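Local coordinates for uncharacterized protein lp_1913 (Lactobacillus plantarum, PDB 3FLH) that is of unknown function but carries a rhodanese-like domain, the fold typical of sulfurtransferases and of related proteins that may lack that activity, at the interface of chains A and B. Numbering follows the deposited sequence. Chains: chain A/B, uncharacterized protein lp_1913.

Contact 1: the interface of chains A and B. Residues chain A 9, 12-13, 16, 104; chain B 84, 87-88.
The aliphatic stem of B:Lys87 passes A:Leu9 with CB and then A:Tyr12 with CD and CE, at the CD2-CE2 side of the ring and away from its centre; this is one of two apolar clusters here. CE of B:Lys87 lies 3.4 Å from A:Tyr12 CE2, with CD almost as near. The stem is extended through CD and bends at its last torsion (chi4 -62°), which turns the amine NZ away from the ring so that methylenes make the contact. Nearer the backbone, CB of B:Lys87 meets the A:Leu9 methyl CD2 at 3.7 Å.

The second cluster surrounds B:Thr84. Its methyl CG2 sits over the centre of one face of the A:Tyr16 ring, 3.8 Å from the centroid, a CH-pi contact almost equidistant from the ring carbons. OG1 of B:Thr84 takes the crowded position between N and carbonyl carbon (chi1 55°), and rests against the A:Ala104 methyl CB at 3.6 Å. A:Leu13 slides past B:Thr84 in the opposite direction, CD2 3.9 Å from its CB, and the same methyl lies 3.5 Å from B:Thr88 OG1.

Polar pairing stays within each chain. B:Thr88 OG1 donates to B:Thr84 O at 3.1 Å, from above the carbonyl plane, which satisfies a hydroxyl pressed against leucine methyls. A:Tyr16 OH and A:Tyr12 OH form a weak bond.

In the fold, A:Leu9, A:Tyr12 and A:Leu13 belong to helix 3-13, whereas B:Thr84 ends the loop entering helix 85-95, the place of the active-site loop in rhodanese domains.

Contact 2: the interface of chains A and B. Residues chain A 4-5, 8-9; chain B 8, 11-12, 15.
A:Leu8 and B:Thr11 touch where helix 3-13 of chain A crosses its counterpart in chain B at a steep angle, and B:Leu15 follows just past the helix end with a phi of -85°, beyond the -73° of B:Thr11.

The side chain of A:Leu8 reaches into the partner with CG anti to the backbone N (chi1 172°), and its two methyls divide the work. CD2 rests on the helix surface of chain B, 3.7 Å from the B:Thr11 methyl CG2. The same methyl lies 3.7 Å from B:Tyr12 CA, so it touches backbone as well as side chain, and B:Leu15 CD1 closes in at 4.0 Å. CD1 points instead to its namesake: the A:Leu8 and B:Leu8 CD1 methyls meet tip to tip at 3.8 Å, the two side chains crossing at about a right angle.

B:Leu15 makes the second group. Its CD2 lies alongside the A:Lys5 stem, 3.7 Å from CB, the two side chains sliding past each other in opposite directions. The same CD2 comes to 3.9 Å of A:Leu9 CG, while CD1 faces the A:Leu9 methyl CD2. A:Lys4 adds little that can be relied on, since its side chain is poorly ordered.

With no N or O of one chain within bonding reach of the other, the patch holds by shape and apolar burial. It joins the N-terminal helices of two copies, although the structure alone does not show whether this pairing occurs in solution.

Contact 3: the interface of chains A and B. Residues chain A 6, 9-10, 13; chain B 91, 94-95.
B:Leu91 is inserted among A:Ile6, A:Thr10 and A:Leu13 on helix 3-13, and hides more surface here, 73 Å², than any other residue of the patch. With CG anti to the backbone N (chi1 180°), its forked end spans about two turns of the opposing helix. CD1 meets the A:Ile6 methyl CG2 at 3.9 Å, the side chains crossing at about a right angle, while CD2 reaches A:Leu13 CD1 at 3.9 Å. Between them A:Thr10 OG1 faces both methyls. The tightest apolar pair is A:Leu9 CD1 against B:Leu94 CD1 at 3.7 Å, and the same A:Leu9 methyl lies over B:Leu91 CA.

Looser packing is found towards the end of helix 85-95. There the A:Ile6 CD1 methyl comes no nearer to B:Ser95 than 4.2 Å, at its CA. It lies instead along the backbone of B:Leu94.

Hydroxyls at the contact turn back into their own helices. A:Thr10 OG1 bonds to A:Ile6 O at 2.8 Å, the donor tilted 34° from the carbonyl plane. B:Ser95 OG makes the equivalent bond to B:Leu91 O, 2.7 Å long. Bonded within its own helix, the A:Thr10 hydroxyl can face the B:Leu91 methyls without a partner in the other chain.

The site docks the N-terminal helix of one copy along helix 85-95 of another, in roughly opposite directions, as an apolar seam that may serve assembly or crystal packing.

Contact 1: the interface of chains A and B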
loop_
_atom_site.group_PDB
_atom_site.type_symbol
_atom_site.label_atom_id
_atom_site.label_comp_id
_atom_site.label_asym_id
_atom_site.label_seq_id
_atom_site.Cartn_x
_atom_site.Cartn_y
_atom_site.Cartn_z
ATOM N N LEU A 9 -7.893 -1.230 -10.115
ATOM C CA LEU A 9 -8.190 -2.074 -8.965
ATOM C C LEU A 9 -8.164 -3.553 -9.337
ATOM O O LEU A 9 -7.646 -4.387 -8.595
ATOM C CB LEU A 9 -9.559 -1.721 -8.380
ATOM C CG LEU A 9 -9.654 -0.427 -7.571
ATOM C CD1 LEU A 9 -11.125 -0.082 -7.357
ATOM C CD2 LEU A 9 -8.939 -0.598 -6.217
ATOM N N TYR A 12 -4.511 -4.499 -10.150
ATOM C CA TYR A 12 -3.788 -4.413 -8.891
ATOM C C TYR A 12 -4.067 -5.618 -8.005
ATOM O O TYR A 12 -3.141 -6.275 -7.519
ATOM C CB TYR A 12 -4.182 -3.143 -8.129
ATOM C CG TYR A 12 -3.249 -2.815 -6.982
ATOM C CD1 TYR A 12 -2.075 -2.092 -7.202
ATOM C CD2 TYR A 12 -3.534 -3.235 -5.685
ATOM C CE1 TYR A 12 -1.210 -1.790 -6.159
ATOM C CE2 TYR A 12 -2.676 -2.942 -4.631
ATOM C CZ TYR A 12 -1.516 -2.217 -4.875
ATOM O OH TYR A 12 -0.667 -1.913 -3.842
ATOM N N LEU A 13 -5.346 -5.908 -7.784
ATOM C CA LEU A 13 -5.712 -7.040 -6.936
ATOM C C LEU A 13 -5.271 -8.392 -7.497
ATOM O O LEU A 13 -4.974 -9.311 -6.730
ATOM C CB LEU A 13 -7.221 -7.033 -6.672
ATOM C CG LEU A 13 -7.648 -5.902 -5.718
ATOM C CD1 LEU A 13 -9.175 -5.776 -5.701
ATOM C CD2 LEU A 13 -7.113 -6.194 -4.310
ATOM N N TYR A 16 -2.083 -10.251 -6.084
ATOM C CA TYR A 16 -2.058 -10.943 -4.801
ATOM C C TYR A 16 -2.770 -12.278 -4.651
ATOM O O TYR A 16 -3.609 -12.664 -5.461
ATOM C CB TYR A 16 -2.623 -10.017 -3.716
ATOM C CG TYR A 16 -1.966 -8.663 -3.622
ATOM C CD1 TYR A 16 -2.333 -7.618 -4.478
ATOM C CD2 TYR A 16 -0.977 -8.422 -2.669
ATOM C CE1 TYR A 16 -1.729 -6.364 -4.377
ATOM C CE2 TYR A 16 -0.367 -7.182 -2.564
ATOM C CZ TYR A 16 -0.746 -6.156 -3.416
ATOM O OH TYR A 16 -0.139 -4.934 -3.293
ATOM N N ALA A 104 -1.060 -10.977 0.127
ATOM C CA ALA A 104 -1.886 -9.846 0.524
ATOM C C ALA A 104 -1.712 -9.640 2.030
ATOM O O ALA A 104 -1.840 -10.586 2.807
ATOM C CB ALA A 104 -3.361 -10.117 0.199
ATOM N N THR B 84 -5.213 -5.436 1.491
ATOM C CA THR B 84 -5.919 -5.248 0.231
ATOM C C THR B 84 -7.422 -5.223 0.459
ATOM O O THR B 84 -8.188 -5.109 -0.495
ATOM C CB THR B 84 -5.616 -6.406 -0.749
ATOM O OG1 THR B 84 -5.926 -7.656 -0.113
ATOM C CG2 THR B 84 -4.139 -6.398 -1.155
ATOM N N LYS B 87 -9.178 -2.067 -0.960
ATOM C CA LYS B 87 -9.337 -2.030 -2.406
ATOM C C LYS B 87 -10.374 -3.037 -2.881
ATOM O O LYS B 87 -11.128 -2.768 -3.818
ATOM C CB LYS B 87 -7.990 -2.279 -3.095
ATOM C CG LYS B 87 -6.968 -1.160 -2.882
ATOM C CD LYS B 87 -5.649 -1.492 -3.570
ATOM C CE LYS B 87 -4.558 -0.461 -3.282
ATOM N NZ LYS B 87 -4.893 0.894 -3.774
ATOM N N THR B 88 -10.422 -4.195 -2.236
ATOM C CA THR B 88 -11.392 -5.208 -2.611
ATOM C C THR B 88 -12.806 -4.686 -2.345
ATOM O O THR B 88 -13.699 -4.843 -3.177
ATOM C CB THR B 88 -11.110 -6.525 -1.850
ATOM O OG1 THR B 88 -9.849 -7.043 -2.295
ATOM C CG2 THR B 88 -12.188 -7.559 -2.119
#

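Contact 2: the interface of chains A and B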
loop_
_atom_site.group_PDB
_atom_site.type_symbol
_atom_site.label_atom_id
_atom_site.label_comp_id
_atom_site.label_asym_id
_atom_site.label_seq_id
_atom_site.Cartn_x
_atom_site.Cartn_y
_atom_site.Cartn_z
ATOM N N LYS A 4 -11.605 3.784 -15.242
ATOM C CA LYS A 4 -10.175 3.736 -14.972
ATOM C C LYS A 4 -9.866 3.152 -13.601
ATOM O O LYS A 4 -8.952 2.341 -13.455
ATOM C CB LYS A 4 -9.536 5.122 -15.089
ATOM C CG LYS A 4 -9.224 5.527 -16.514
ATOM C CD LYS A 4 -8.288 6.719 -16.561
ATOM C CE LYS A 4 -7.741 6.913 -17.969
ATOM N NZ LYS A 4 -6.968 5.712 -18.421
ATOM N N LYS A 5 -10.627 3.564 -12.596
ATOM C CA LYS A 5 -10.415 3.061 -11.243
ATOM C C LYS A 5 -10.615 1.545 -11.167
ATOM O O LYS A 5 -9.792 0.833 -10.591
ATOM C CB LYS A 5 -11.373 3.730 -10.259
ATOM C CG LYS A 5 -11.120 5.198 -10.015
ATOM C CD LYS A 5 -12.173 5.734 -9.063
ATOM C CE LYS A 5 -12.044 7.224 -8.864
ATOM N NZ LYS A 5 -13.058 7.700 -7.878
ATOM N N LEU A 8 -7.722 -0.400 -12.820
ATOM C CA LEU A 8 -6.529 -0.446 -11.980
ATOM C C LEU A 8 -6.751 -1.371 -10.786
ATOM O O LEU A 8 -5.903 -2.205 -10.485
ATOM C CB LEU A 8 -6.160 0.955 -11.484
ATOM C CG LEU A 8 -5.037 1.059 -10.439
ATOM C CD1 LEU A 8 -3.689 0.586 -11.034
ATOM C CD2 LEU A 8 -4.932 2.500 -9.982
ATOM N N LEU A 9 -7.893 -1.230 -10.115
ATOM C CA LEU A 9 -8.190 -2.074 -8.965
ATOM C C LEU A 9 -8.164 -3.553 -9.337
ATOM O O LEU A 9 -7.646 -4.387 -8.595
ATOM C CB LEU A 9 -9.559 -1.721 -8.380
ATOM C CG LEU A 9 -9.654 -0.427 -7.571
ATOM C CD1 LEU A 9 -11.125 -0.082 -7.357
ATOM C CD2 LEU A 9 -8.939 -0.598 -6.217
ATOM N N LEU B 8 -0.641 6.915 -13.768
ATOM C CA LEU B 8 -0.841 5.963 -12.675
ATOM C C LEU B 8 -1.099 6.680 -11.349
ATOM O O LEU B 8 -2.028 6.337 -10.621
ATOM C CB LEU B 8 0.373 5.038 -12.532
ATOM C CG LEU B 8 0.296 3.988 -11.403
ATOM C CD1 LEU B 8 -0.980 3.157 -11.553
ATOM C CD2 LEU B 8 1.529 3.059 -11.465
ATOM N N THR B 11 -4.682 8.090 -11.169
ATOM C CA THR B 11 -5.720 7.081 -10.981
ATOM C C THR B 11 -5.631 6.419 -9.611
ATOM O O THR B 11 -6.654 6.165 -8.968
ATOM C CB THR B 11 -5.641 5.988 -12.060
ATOM O OG1 THR B 11 -5.719 6.594 -13.358
ATOM C CG2 THR B 11 -6.797 5.003 -11.902
ATOM N N TYR B 12 -4.408 6.139 -9.164
ATOM C CA TYR B 12 -4.207 5.490 -7.865
ATOM C C TYR B 12 -4.687 6.404 -6.729
ATOM O O TYR B 12 -5.347 5.950 -5.793
ATOM C CB TYR B 12 -2.724 5.141 -7.666
ATOM C CG TYR B 12 -2.433 4.336 -6.409
ATOM C CD1 TYR B 12 -2.468 2.941 -6.426
ATOM C CD2 TYR B 12 -2.141 4.970 -5.205
ATOM C CE1 TYR B 12 -2.220 2.196 -5.272
ATOM C CE2 TYR B 12 -1.893 4.234 -4.041
ATOM C CZ TYR B 12 -1.935 2.853 -4.081
ATOM O OH TYR B 12 -1.711 2.121 -2.934
ATOM N N LEU B 15 -8.415 6.880 -5.853
ATOM C CA LEU B 15 -9.045 5.799 -5.099
ATOM C C LEU B 15 -9.164 6.156 -3.625
ATOM O O LEU B 15 -9.961 5.561 -2.900
ATOM C CB LEU B 15 -8.221 4.515 -5.222
ATOM C CG LEU B 15 -7.997 3.930 -6.615
ATOM C CD1 LEU B 15 -6.999 2.793 -6.514
ATOM C CD2 LEU B 15 -9.325 3.448 -7.204
#

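Contact 3: the interface of chains A and B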
loop_
_atom_site.group_PDB
_atom_site.type_symbol
_atom_site.label_atom_id
_atom_site.label_comp_id
_atom_site.label_asym_id
_atom_site.label_seq_id
_atom_site.Cartn_x
_atom_site.Cartn_y
_atom_site.Cartn_z
ATOM N N ILE A 6 -11.712 1.066 -11.748
ATOM C CA ILE A 6 -12.040 -0.359 -11.751
ATOM C C ILE A 6 -10.946 -1.180 -12.449
ATOM O O ILE A 6 -10.550 -2.242 -11.970
ATOM C CB ILE A 6 -13.434 -0.592 -12.431
ATOM C CG1 ILE A 6 -14.531 0.063 -11.578
ATOM C CG2 ILE A 6 -13.724 -2.083 -12.575
ATOM C CD1 ILE A 6 -15.936 0.040 -12.190
ATOM N N LEU A 9 -7.893 -1.230 -10.115
ATOM C CA LEU A 9 -8.190 -2.074 -8.965
ATOM C C LEU A 9 -8.164 -3.553 -9.337
ATOM O O LEU A 9 -7.646 -4.387 -8.595
ATOM C CB LEU A 9 -9.559 -1.721 -8.380
ATOM C CG LEU A 9 -9.654 -0.427 -7.571
ATOM C CD1 LEU A 9 -11.125 -0.082 -7.357
ATOM C CD2 LEU A 9 -8.939 -0.598 -6.217
ATOM N N THR A 10 -8.722 -3.885 -10.491
ATOM C CA THR A 10 -8.754 -5.280 -10.914
ATOM C C THR A 10 -7.347 -5.802 -11.212
ATOM O O THR A 10 -6.985 -6.885 -10.767
ATOM C CB THR A 10 -9.656 -5.451 -12.144
ATOM O OG1 THR A 10 -10.986 -5.053 -11.796
ATOM C CG2 THR A 10 -9.679 -6.898 -12.604
ATOM N N LEU A 13 -5.346 -5.908 -7.784
ATOM C CA LEU A 13 -5.712 -7.040 -6.936
ATOM C C LEU A 13 -5.271 -8.392 -7.497
ATOM O O LEU A 13 -4.974 -9.311 -6.730
ATOM C CB LEU A 13 -7.221 -7.033 -6.672
ATOM C CG LEU A 13 -7.648 -5.902 -5.718
ATOM C CD1 LEU A 13 -9.175 -5.776 -5.701
ATOM C CD2 LEU A 13 -7.113 -6.194 -4.310
ATOM N N LEU B 91 -13.627 -2.012 -4.917
ATOM C CA LEU B 91 -13.971 -2.587 -6.217
ATOM C C LEU B 91 -15.428 -3.036 -6.267
ATOM O O LEU B 91 -16.113 -2.869 -7.283
ATOM C CB LEU B 91 -13.051 -3.773 -6.534
ATOM C CG LEU B 91 -13.299 -4.478 -7.873
ATOM C CD1 LEU B 91 -13.257 -3.469 -9.005
ATOM C CD2 LEU B 91 -12.243 -5.561 -8.085
ATOM N N LEU B 94 -17.617 0.333 -6.321
ATOM C CA LEU B 94 -17.524 0.999 -7.619
ATOM C C LEU B 94 -18.156 0.146 -8.729
ATOM O O LEU B 94 -18.788 0.683 -9.637
ATOM C CB LEU B 94 -16.059 1.320 -7.958
ATOM C CG LEU B 94 -15.241 2.210 -6.994
ATOM C CD1 LEU B 94 -13.836 2.412 -7.580
ATOM C CD2 LEU B 94 -15.920 3.561 -6.792
ATOM N N SER B 95 -18.003 -1.175 -8.662
ATOM C CA SER B 95 -18.597 -2.046 -9.686
ATOM C C SER B 95 -20.122 -2.027 -9.604
ATOM O O SER B 95 -20.806 -2.247 -10.604
ATOM C CB SER B 95 -18.113 -3.492 -9.532
ATOM O OG SER B 95 -16.730 -3.607 -9.818
#

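The three contacts are patches of one continuous interface: the C-alpha centres of contact 1 and contact 2 lie about 11 Å apart, and each is about 8 Å from that of contact 3. A:Leu9 belongs to all three, and A:Leu13 to contacts 1 and 3. Helix 3-13 of chain A packs on helix 85-95 of chain B in contacts 1 and 3, with the loop residue B:Thr84 and A:Tyr16 and A:Ala104 joining in contact 1, and on B's helix 3-13 in contact 2. Because the interface is not an exact two-fold, the two copies contribute unlike surfaces; the deposited three-copy assembly may not be biological.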